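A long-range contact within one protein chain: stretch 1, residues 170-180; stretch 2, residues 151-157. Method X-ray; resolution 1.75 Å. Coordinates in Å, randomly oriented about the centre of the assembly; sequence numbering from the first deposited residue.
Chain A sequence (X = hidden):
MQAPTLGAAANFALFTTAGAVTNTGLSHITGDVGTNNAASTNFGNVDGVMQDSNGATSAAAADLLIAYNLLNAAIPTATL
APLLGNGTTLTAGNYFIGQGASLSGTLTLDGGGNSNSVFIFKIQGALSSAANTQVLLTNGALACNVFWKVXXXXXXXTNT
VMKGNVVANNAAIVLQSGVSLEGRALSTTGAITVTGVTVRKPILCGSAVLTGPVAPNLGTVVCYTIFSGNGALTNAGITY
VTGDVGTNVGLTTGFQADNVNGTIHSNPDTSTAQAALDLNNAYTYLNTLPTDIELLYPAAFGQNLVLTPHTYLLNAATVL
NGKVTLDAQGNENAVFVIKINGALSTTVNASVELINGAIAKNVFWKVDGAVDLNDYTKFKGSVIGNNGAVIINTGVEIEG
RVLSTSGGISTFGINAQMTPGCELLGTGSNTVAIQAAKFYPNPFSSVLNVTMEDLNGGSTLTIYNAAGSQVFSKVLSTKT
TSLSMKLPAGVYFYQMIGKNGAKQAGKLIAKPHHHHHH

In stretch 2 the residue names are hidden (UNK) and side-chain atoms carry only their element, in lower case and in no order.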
ATOM      1  N   ASN A 170      19.189  17.806  14.235  1.00 35.70           N
ATOM      2  CA  ASN A 170      19.342  19.228  13.912  1.00 36.97           C
ATOM      3  C   ASN A 170      19.965  19.417  12.538  1.00 36.55           C
ATOM      4  O   ASN A 170      20.873  20.232  12.360  1.00 36.80           O
ATOM      5  CB  ASN A 170      20.133  19.965  14.993  1.00 39.80           C
ATOM      6  CG  ASN A 170      19.454  19.882  16.338  1.00 41.16           C
ATOM      7  OD1 ASN A 170      20.093  19.597  17.329  1.00 44.15           O
ATOM      8  ND2 ASN A 170      18.145  20.101  16.368  1.00 40.99           N
ATOM      9  N   ALA A 171      19.460  18.640  11.574  1.00 34.58           N
ATOM     10  CA  ALA A 171      19.883  18.740  10.173  1.00 34.49           C
ATOM     11  C   ALA A 171      18.786  18.302   9.215  1.00 33.23           C
ATOM     12  O   ALA A 171      17.829  17.637   9.620  1.00 32.28           O
ATOM     13  CB  ALA A 171      21.136  17.901   9.931  1.00 34.84           C
ATOM     14  N   ALA A 172      18.936  18.683   7.946  1.00 32.71           N
ATOM     15  CA  ALA A 172      17.978  18.298   6.895  1.00 31.29           C
ATOM     16  C   ALA A 172      18.290  16.909   6.329  1.00 29.76           C
ATOM     17  O   ALA A 172      19.376  16.344   6.563  1.00 29.56           O
ATOM     18  CB  ALA A 172      17.965  19.351   5.781  1.00 32.18           C
ATOM     19  N   ILE A 173      17.315  16.356   5.613  1.00 28.15           N
ATOM     20  CA  ILE A 173      17.486  15.115   4.876  1.00 26.96           C
ATOM     21  C   ILE A 173      17.073  15.358   3.432  1.00 26.92           C
ATOM     22  O   ILE A 173      16.000  15.910   3.176  1.00 27.70           O
ATOM     23  CB  ILE A 173      16.633  13.964   5.473  1.00 26.19           C
ATOM     24  CG1 ILE A 173      16.972  13.780   6.962  1.00 26.23           C
ATOM     25  CG2 ILE A 173      16.862  12.658   4.673  1.00 24.79           C
ATOM     26  CD1 ILE A 173      16.106  12.748   7.673  1.00 26.38           C
ATOM     27  N   VAL A 174      17.915  14.935   2.495  1.00 26.44           N
ATOM     28  CA  VAL A 174      17.649  15.135   1.083  1.00 26.11           C
ATOM     29  C   VAL A 174      17.822  13.762   0.413  1.00 25.49           C
ATOM     30  O   VAL A 174      18.917  13.170   0.473  1.00 25.31           O
ATOM     31  CB  VAL A 174      18.611  16.168   0.439  1.00 26.91           C
ATOM     32  CG1 VAL A 174      18.298  16.320  -1.052  1.00 26.72           C
ATOM     33  CG2 VAL A 174      18.551  17.529   1.147  1.00 27.60           C
ATOM     34  N   LEU A 175      16.750  13.282  -0.221  1.00 25.34           N
ATOM     35  CA  LEU A 175      16.754  11.992  -0.894  1.00 24.60           C
ATOM     36  C   LEU A 175      16.554  12.251  -2.369  1.00 24.89           C
ATOM     37  O   LEU A 175      15.486  12.683  -2.792  1.00 25.12           O
ATOM     38  CB  LEU A 175      15.638  11.085  -0.338  1.00 24.41           C
ATOM     39  CG  LEU A 175      15.650  10.818   1.178  1.00 24.51           C
ATOM     40  CD1 LEU A 175      14.572   9.791   1.495  1.00 24.57           C
ATOM     41  CD2 LEU A 175      17.015  10.361   1.684  1.00 24.28           C
ATOM     42  N   GLN A 176      17.593  11.997  -3.147  1.00 24.90           N
ATOM     43  CA  GLN A 176      17.596  12.354  -4.555  1.00 25.50           C
ATOM     44  C   GLN A 176      16.866  11.306  -5.412  1.00 25.41           C
ATOM     45  O   GLN A 176      16.437  10.277  -4.893  1.00 25.41           O
ATOM     46  CB  GLN A 176      19.042  12.544  -5.012  1.00 26.29           C
ATOM     47  CG  GLN A 176      19.749  13.772  -4.429  1.00 26.93           C
ATOM     48  CD  GLN A 176      21.135  13.974  -5.016  1.00 27.96           C
ATOM     49  OE1 GLN A 176      21.302  13.969  -6.241  1.00 29.15           O
ATOM     50  NE2 GLN A 176      22.144  14.152  -4.151  1.00 27.94           N
ATOM     51  N   SER A 177      16.739  11.587  -6.713  1.00 25.56           N
ATOM     52  CA  SER A 177      15.987  10.773  -7.658  1.00 25.83           C
ATOM     53  C   SER A 177      16.289   9.280  -7.501  1.00 25.69           C
ATOM     54  O   SER A 177      17.448   8.868  -7.572  1.00 25.29           O
ATOM     55  CB  SER A 177      16.322  11.234  -9.083  1.00 27.30           C
ATOM     56  OG  SER A 177      15.693  10.377 -10.023  1.00 28.82           O
ATOM     57  N   GLY A 178      15.248   8.478  -7.266  1.00 25.07           N
ATOM     58  CA  GLY A 178      15.365   7.017  -7.320  1.00 24.80           C
ATOM     59  C   GLY A 178      15.885   6.356  -6.056  1.00 24.59           C
ATOM     60  O   GLY A 178      16.093   5.127  -6.040  1.00 24.62           O
ATOM     61  N   VAL A 179      16.129   7.146  -5.007  1.00 23.77           N
ATOM     62  CA  VAL A 179      16.482   6.574  -3.705  1.00 23.71           C
ATOM     63  C   VAL A 179      15.410   5.574  -3.281  1.00 23.96           C
ATOM     64  O   VAL A 179      14.200   5.826  -3.456  1.00 24.40           O
ATOM     65  CB  VAL A 179      16.681   7.646  -2.624  1.00 23.73           C
ATOM     66  CG1 VAL A 179      16.628   7.049  -1.212  1.00 23.75           C
ATOM     67  CG2 VAL A 179      18.015   8.358  -2.827  1.00 23.65           C
ATOM     68  N   SER A 180      15.858   4.441  -2.747  1.00 23.04           N
ATOM     69  CA  SER A 180      14.954   3.400  -2.295  1.00 22.82           C
ATOM     70  C   SER A 180      15.329   3.076  -0.852  1.00 22.94           C
ATOM     71  O   SER A 180      16.384   2.497  -0.609  1.00 23.19           O
ATOM     72  CB  SER A 180      15.103   2.160  -3.175  1.00 23.56           C
ATOM     73  OG  SER A 180      14.103   1.246  -2.807  1.00 23.92           O
ATOM     74  N   UNK A 151      24.799  13.509  12.917  1.00 33.90           N
ATOM     75  CA  UNK A 151      24.946  14.893  13.413  1.00 35.15           C
ATOM     76  C   UNK A 151      25.284  15.829  12.259  1.00 34.85           C
ATOM     77  O   UNK A 151      26.340  16.495  12.262  1.00 35.99           O
ATOM     78  c   UNK A 151      24.674  14.135  16.430  1.00 39.00           C
ATOM     79  c   UNK A 151      26.044  14.997  14.482  1.00 37.47           C
ATOM     80  c   UNK A 151      25.944  13.993  15.619  1.00 38.52           C
ATOM     81  o   UNK A 151      24.120  15.254  16.483  1.00 39.36           O
ATOM     82  o   UNK A 151      24.241  13.111  17.007  1.00 38.98           O
ATOM     83  N   UNK A 152      24.402  15.878  11.269  1.00 34.02           N
ATOM     84  CA  UNK A 152      24.635  16.732  10.107  1.00 34.00           C
ATOM     85  C   UNK A 152      23.743  16.348   8.943  1.00 32.23           C
ATOM     86  O   UNK A 152      22.946  15.403   9.040  1.00 31.10           O
ATOM     87  N   UNK A 153      23.883  17.078   7.839  1.00 32.10           N
ATOM     88  CA  UNK A 153      23.032  16.841   6.649  1.00 30.95           C
ATOM     89  C   UNK A 153      23.085  15.384   6.146  1.00 29.94           C
ATOM     90  O   UNK A 153      24.179  14.831   5.972  1.00 30.26           O
ATOM     91  c   UNK A 153      23.464  17.800   5.520  1.00 31.57           C
ATOM     92  c   UNK A 153      21.388  17.933   4.105  1.00 30.79           C
ATOM     93  c   UNK A 153      23.631  18.341   3.054  1.00 32.21           C
ATOM     94  c   UNK A 153      22.865  17.565   4.126  1.00 31.03           C
ATOM     95  N   UNK A 154      21.911  14.778   5.921  1.00 28.85           N
ATOM     96  CA  UNK A 154      21.820  13.476   5.274  1.00 27.72           C
ATOM     97  C   UNK A 154      21.493  13.751   3.807  1.00 27.83           C
ATOM     98  O   UNK A 154      20.454  14.348   3.503  1.00 27.75           O
ATOM     99  c   UNK A 154      21.073  12.291   7.371  1.00 27.22           C
ATOM    100  c   UNK A 154      20.649  11.246   5.142  1.00 25.73           C
ATOM    101  c   UNK A 154      20.745  12.565   5.911  1.00 26.97           C
ATOM    102  N   UNK A 155      22.390  13.356   2.903  1.00 27.94           N
ATOM    103  CA  UNK A 155      22.131  13.545   1.462  1.00 27.45           C
ATOM    104  C   UNK A 155      22.439  12.258   0.711  1.00 26.97           C
ATOM    105  O   UNK A 155      23.615  11.870   0.578  1.00 27.63           O
ATOM    106  c   UNK A 155      22.954  14.716   0.896  1.00 29.09           C
ATOM    107  o   UNK A 155      22.322  14.361  -1.380  1.00 29.24           O
ATOM    108  c   UNK A 155      22.422  15.194  -0.452  1.00 29.43           C
ATOM    109  o   UNK A 155      22.133  16.401  -0.594  1.00 30.19           O
ATOM    110  N   UNK A 156      21.389  11.586   0.250  1.00 25.60           N
ATOM    111  CA  UNK A 156      21.570  10.339  -0.470  1.00 24.56           C
ATOM    112  C   UNK A 156      21.435  10.560  -1.962  1.00 24.38           C
ATOM    113  O   UNK A 156      20.400  11.058  -2.430  1.00 23.85           O
ATOM    114  c   UNK A 156      19.859   7.835   1.953  1.00 24.16           C
ATOM    115  c   UNK A 156      22.151   8.812   2.027  1.00 25.13           C
ATOM    116  c   UNK A 156      20.607   9.251   0.050  1.00 24.06           C
ATOM    117  c   UNK A 156      20.709   9.040   1.573  1.00 24.29           C
ATOM    118  N   UNK A 157      22.490  10.171  -2.698  1.00 24.48           N
ATOM    119  CA  UNK A 157      22.605  10.408  -4.134  1.00 24.71           C
ATOM    120  C   UNK A 157      21.654   9.546  -4.927  1.00 24.34           C
ATOM    121  O   UNK A 157      21.091   8.575  -4.402  1.00 24.39           O
ATOM    122  c   UNK A 157      24.030  10.143  -4.597  1.00 25.19           C
TER

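Position 151 carries three side-chain carbons in a row, the last bearing two oxygens, and touches nothing on stretch 1: a carboxylate on a two-methylene arm, hence Glu151. A partly exposed loop position suits it, and both carboxylate oxygens are hydrogen-bonded just outside the stretches.

Position 152 has no side-chain atoms, and its backbone is packed closely by Ala171; it is Gly152. Its phi of 163° and psi of 180° form an extended conformation open to glycine, and the CB of Ala171 lies 3.2 Å from the C of Gly152.

At position 153 four carbons fork at the second, and one tip carbon lies against Ala172 and Val174: the pattern of leucine. In Leu153 the CA-to-CB bond points sideways, but the end of the side chain comes nearer to stretch 1, where CD1 lies 4.1 Å from the CB of Ala172 and 4.1 Å from the CG2 of Val174. This one branch packs on apolar groups although the residue itself is exposed.

Position 154 shows one carbon bearing two more, a fork directly at CB that packs on Ile173, and so Val154. Its CG1 lies 4.1 Å from the CG2 of Ile173, and two beta-branched side chains, well suited to extended backbone, pack side by side in a buried layer.

Position 155 has two carbons, the second with two oxygens, one of them meeting the side-chain amide of Gln176: the short carboxylate of Asp155. It lies on the same face of the sheet as Val174, and its OD1 accepts a hydrogen bond from the NE2 of Gln176 at 2.8 Å. On this partly exposed face a charged group can be kept, and the longer glutamine reaches it.

Position 156 has four carbons forked at the second, lying against Leu175 and Val179, and is Leu156. Its CD1 meets the CD2 of Leu175 at 3.8 Å, while its CB lies 4.0 Å from the CG2 of Val179; an apolar side chain fits this buried site.

Position 157 has a single side-chain carbon, while its backbone touches Val179, giving Ala157. Its CA-to-CB bond points away from stretch 1; the CG2 of Val179 lies 3.5 Å from the O of Ala157. A lone methyl suffices here.

The contact pairs two short parallel strands. Hydrogen bonds run from Val154 N to Ala172 O (3.0 Å), Val174 N to Val154 O (2.8 Å), Leu156 N to Val174 O (2.9 Å) and Gln176 N to Leu156 O (3.0 Å). Ile173, Leu175, Val154 and Leu156 make one face greasy; Val174 and Asp155 occupy the other. A type II turn from Gln176 to Val179 brings Val179 against Leu156.

Stretch 2 (151-157) EGLVDLA
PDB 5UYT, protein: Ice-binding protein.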